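Local structure of hypothetical protein (Staphylococcus aureus subsp. aureus, 1QYI) at residues E233-T245 with P256-D268. The protein is of unknown function but belongs to the HAD-like hydrolase superfamily, so it probably catalyses a hydrolytic reaction such as phosphate-ester cleavage. Sequence-based numbering, arbitrary orientation.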
# COMPACT_ATOMS: atom_id res chain seq x y z
N GLU A 233 -2.62 -27.92 4.48
CA GLU A 233 -1.66 -27.09 5.20
C GLU A 233 -1.81 -25.69 4.60
O GLU A 233 -1.77 -25.54 3.37
CB GLU A 233 -0.24 -27.62 4.99
CG GLU A 233 0.69 -27.42 6.18
CD GLU A 233 0.28 -28.28 7.36
OE1 GLU A 233 0.28 -29.53 7.22
OE2 GLU A 233 -0.02 -27.71 8.44
N LEU A 234 -1.97 -24.68 5.44
CA LEU A 234 -2.14 -23.31 4.95
C LEU A 234 -0.85 -22.49 4.89
O LEU A 234 0.09 -22.74 5.64
CB LEU A 234 -3.19 -22.59 5.80
CG LEU A 234 -4.50 -23.34 6.05
CD1 LEU A 234 -5.49 -22.43 6.75
CD2 LEU A 234 -5.08 -23.83 4.73
N GLY A 235 -0.81 -21.51 3.98
CA GLY A 235 0.36 -20.66 3.83
C GLY A 235 0.03 -19.26 3.33
O GLY A 235 -1.01 -19.05 2.70
N ILE A 236 0.91 -18.29 3.62
CA ILE A 236 0.71 -16.90 3.19
C ILE A 236 1.91 -16.25 2.47
O ILE A 236 3.04 -16.31 2.96
CB ILE A 236 0.36 -15.97 4.40
CG1 ILE A 236 -0.98 -16.36 5.00
CG2 ILE A 236 0.24 -14.52 3.94
CD1 ILE A 236 -2.14 -16.16 4.06
N ALA A 237 1.64 -15.64 1.32
CA ALA A 237 2.64 -14.92 0.53
C ALA A 237 2.01 -13.57 0.14
O ALA A 237 1.07 -13.53 -0.65
CB ALA A 237 3.02 -15.70 -0.74
N THR A 238 2.52 -12.48 0.71
CA THR A 238 1.97 -11.15 0.40
C THR A 238 3.05 -10.11 0.12
O THR A 238 4.23 -10.34 0.39
CB THR A 238 1.09 -10.61 1.56
OG1 THR A 238 0.58 -9.32 1.21
CG2 THR A 238 1.91 -10.50 2.84
N GLY A 239 2.64 -8.98 -0.43
CA GLY A 239 3.56 -7.89 -0.72
C GLY A 239 3.67 -6.97 0.47
O GLY A 239 4.48 -6.04 0.49
N ARG A 240 2.84 -7.22 1.48
CA ARG A 240 2.83 -6.44 2.71
C ARG A 240 4.02 -6.80 3.59
O ARG A 240 4.47 -7.95 3.60
CB ARG A 240 1.56 -6.72 3.51
CG ARG A 240 0.25 -6.33 2.85
CD ARG A 240 -0.89 -6.57 3.82
NE ARG A 240 -2.11 -5.86 3.43
CZ ARG A 240 -2.91 -5.24 4.29
NH1 ARG A 240 -2.64 -5.24 5.59
NH2 ARG A 240 -4.00 -4.63 3.84
N PRO A 241 4.57 -5.83 4.33
CA PRO A 241 5.71 -6.17 5.20
C PRO A 241 5.20 -7.00 6.38
O PRO A 241 3.99 -7.21 6.56
CB PRO A 241 6.26 -4.80 5.61
CG PRO A 241 5.07 -3.90 5.53
CD PRO A 241 4.41 -4.36 4.24
N TYR A 242 6.14 -7.47 7.21
CA TYR A 242 5.81 -8.31 8.36
C TYR A 242 4.69 -7.83 9.26
O TYR A 242 3.73 -8.56 9.49
CB TYR A 242 7.05 -8.51 9.24
CG TYR A 242 6.76 -9.36 10.45
CD1 TYR A 242 6.43 -10.72 10.31
CD2 TYR A 242 6.80 -8.83 11.74
CE1 TYR A 242 6.16 -11.52 11.42
CE2 TYR A 242 6.54 -9.61 12.86
CZ TYR A 242 6.22 -10.97 12.69
OH TYR A 242 5.98 -11.75 13.80
N THR A 243 4.82 -6.63 9.79
CA THR A 243 3.83 -6.10 10.70
C THR A 243 2.46 -5.88 10.08
O THR A 243 1.43 -6.16 10.70
CB THR A 243 4.30 -4.77 11.29
OG1 THR A 243 4.23 -3.75 10.27
CG2 THR A 243 5.75 -4.90 11.76
N GLU A 244 2.44 -5.35 8.86
CA GLU A 244 1.19 -5.10 8.16
C GLU A 244 0.43 -6.37 7.83
O GLU A 244 -0.73 -6.33 7.41
CB GLU A 244 1.47 -4.28 6.89
CG GLU A 244 1.39 -2.77 7.13
CD GLU A 244 2.33 -1.96 6.24
OE1 GLU A 244 2.34 -2.20 5.01
OE2 GLU A 244 3.04 -1.08 6.78
N THR A 245 1.09 -7.51 8.04
CA THR A 245 0.50 -8.83 7.80
C THR A 245 0.10 -9.47 9.13
O THR A 245 -1.06 -9.83 9.35
CB THR A 245 1.50 -9.76 7.09
OG1 THR A 245 2.15 -9.05 6.03
CG2 THR A 245 0.80 -10.98 6.52
N PRO A 256 -4.04 -17.71 14.00
CA PRO A 256 -3.99 -19.09 14.50
C PRO A 256 -4.12 -20.20 13.44
O PRO A 256 -3.79 -21.36 13.71
CB PRO A 256 -5.14 -19.12 15.52
CG PRO A 256 -5.09 -17.73 16.09
CD PRO A 256 -4.91 -16.87 14.85
N TYR A 257 -4.57 -19.83 12.24
CA TYR A 257 -4.74 -20.79 11.14
C TYR A 257 -3.54 -20.80 10.19
O TYR A 257 -3.56 -21.48 9.17
CB TYR A 257 -5.98 -20.45 10.32
CG TYR A 257 -7.25 -20.48 11.12
CD1 TYR A 257 -7.82 -21.69 11.53
CD2 TYR A 257 -7.88 -19.29 11.48
CE1 TYR A 257 -8.99 -21.71 12.28
CE2 TYR A 257 -9.04 -19.30 12.23
CZ TYR A 257 -9.59 -20.51 12.64
OH TYR A 257 -10.74 -20.50 13.40
N PHE A 258 -2.50 -20.04 10.55
CA PHE A 258 -1.31 -19.96 9.72
C PHE A 258 -0.06 -20.08 10.58
O PHE A 258 0.15 -19.28 11.49
CB PHE A 258 -1.27 -18.61 9.00
CG PHE A 258 -2.45 -18.35 8.12
CD1 PHE A 258 -2.44 -18.74 6.79
CD2 PHE A 258 -3.58 -17.73 8.63
CE1 PHE A 258 -3.53 -18.51 5.98
CE2 PHE A 258 -4.69 -17.49 7.82
CZ PHE A 258 -4.66 -17.89 6.49
N GLU A 259 0.78 -21.08 10.30
CA GLU A 259 2.02 -21.26 11.05
C GLU A 259 2.97 -20.13 10.70
O GLU A 259 3.13 -19.80 9.53
CB GLU A 259 2.68 -22.58 10.68
CG GLU A 259 2.86 -23.52 11.84
CD GLU A 259 1.54 -23.91 12.46
OE1 GLU A 259 0.86 -23.02 13.01
OE2 GLU A 259 1.19 -25.11 12.38
N ALA A 260 3.60 -19.54 11.70
CA ALA A 260 4.52 -18.44 11.47
C ALA A 260 5.65 -18.76 10.48
O ALA A 260 6.17 -17.85 9.82
CB ALA A 260 5.11 -17.95 12.79
N ASP A 261 6.03 -20.03 10.36
CA ASP A 261 7.11 -20.39 9.45
C ASP A 261 6.66 -20.48 7.99
O ASP A 261 7.48 -20.64 7.08
CB ASP A 261 7.75 -21.72 9.87
CG ASP A 261 9.24 -21.58 10.13
OD1 ASP A 261 9.83 -22.50 10.73
OD2 ASP A 261 9.82 -20.55 9.73
N PHE A 262 5.36 -20.37 7.78
CA PHE A 262 4.82 -20.45 6.44
C PHE A 262 4.12 -19.16 6.01
O PHE A 262 3.13 -19.19 5.28
CB PHE A 262 3.85 -21.63 6.35
CG PHE A 262 4.50 -22.94 6.66
CD1 PHE A 262 5.57 -23.40 5.91
CD2 PHE A 262 4.03 -23.73 7.71
CE1 PHE A 262 6.18 -24.62 6.19
CE2 PHE A 262 4.62 -24.96 8.00
CZ PHE A 262 5.69 -25.40 7.24
N ILE A 263 4.63 -18.04 6.50
CA ILE A 263 4.09 -16.74 6.14
C ILE A 263 5.22 -15.92 5.55
O ILE A 263 6.09 -15.43 6.26
CB ILE A 263 3.51 -16.01 7.36
CG1 ILE A 263 2.39 -16.85 7.99
CG2 ILE A 263 2.98 -14.64 6.93
CD1 ILE A 263 1.70 -16.19 9.18
N ALA A 264 5.22 -15.80 4.22
CA ALA A 264 6.24 -15.04 3.51
C ALA A 264 5.71 -13.63 3.26
O ALA A 264 4.58 -13.45 2.82
CB ALA A 264 6.57 -15.73 2.19
N THR A 265 6.54 -12.62 3.54
CA THR A 265 6.14 -11.23 3.36
C THR A 265 7.19 -10.44 2.60
O THR A 265 8.23 -10.98 2.21
CB THR A 265 5.92 -10.52 4.71
OG1 THR A 265 7.18 -10.36 5.38
CG2 THR A 265 4.98 -11.31 5.60
N ALA A 266 6.91 -9.15 2.40
CA ALA A 266 7.81 -8.25 1.69
C ALA A 266 9.10 -8.06 2.47
O ALA A 266 10.11 -7.64 1.91
CB ALA A 266 7.12 -6.90 1.47
N SER A 267 9.06 -8.34 3.76
CA SER A 267 10.25 -8.21 4.58
C SER A 267 11.21 -9.34 4.19
O SER A 267 12.41 -9.12 4.06
CB SER A 267 9.91 -8.31 6.07
OG SER A 267 9.08 -7.22 6.48
N ASP A 268 10.68 -10.54 3.97
CA ASP A 268 11.55 -11.64 3.59
C ASP A 268 12.22 -11.38 2.25
O ASP A 268 13.43 -11.57 2.12
CB ASP A 268 10.76 -12.94 3.52
CG ASP A 268 10.07 -13.26 4.82
OD1 ASP A 268 10.77 -13.31 5.85
OD2 ASP A 268 8.84 -13.45 4.80
O HOH W 1 -1.93 -23.59 8.42
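Ile236 and Ile263 pair as parallel neighbours in the beta-alpha-beta unit of strand 233-237, helix 242-252 and strand 263-264, at one edge of the Rossmann-like parallel sheet of a HAD-type domain. Backbone bonds alternate between the strands: Ile236 N gives to Phe262 O (2.9 Å, 171° at the hydrogen), Ile236 O takes Ala264 N, and Thr238 N reaches Ala264 O. On its other side strand 233-237 bonds to strand 3-6.

Apolar packing splits over the two faces of the sheet. On one, the ring of Phe258 leans against Ile236, whose CG1 and CD1 both meet the CD1-CE1 side of the ring, CG1 at 3.3 Å from Phe258 CD1; the CG1 branch is turned there by a chi1 of -65°, anti to the carbonyl carbon. Ile263 CG2 lies alongside Ile236 CB, and Phe6 closes on both Ile236 and Phe258. Ala237 and Ala264 face the other way, against helix 288-295. At the start of strand 233-237, Leu234 CD1 lies beside Tyr257 CB, and one water bridges Leu234 N to Tyr257 O.

Polar bonds tie the loop after strand 233-237 to the start of helix 266-275. Thr238 OG1 accepts from Arg240 N in an ST turn, while Arg240 O receives Ala266 N at 3.0 Å from above its carbonyl plane. The Arg240 guanidinium forms a salt bridge with Asp9 through NH2, and its NH1 donates to Glu244 O, which lies in the guanidinium plane. Thr265 and Asp268 form a capping box: Thr265 OG1, held between backbone N and carbonyl carbon (chi1 68°), accepts Ser267 N, and Asp268 OD2 takes Thr265 N on its anti side. Ser267 OG in turn accepts Tyr242 N at 3.0 Å, a nearly straight bond (167° at the hydrogen).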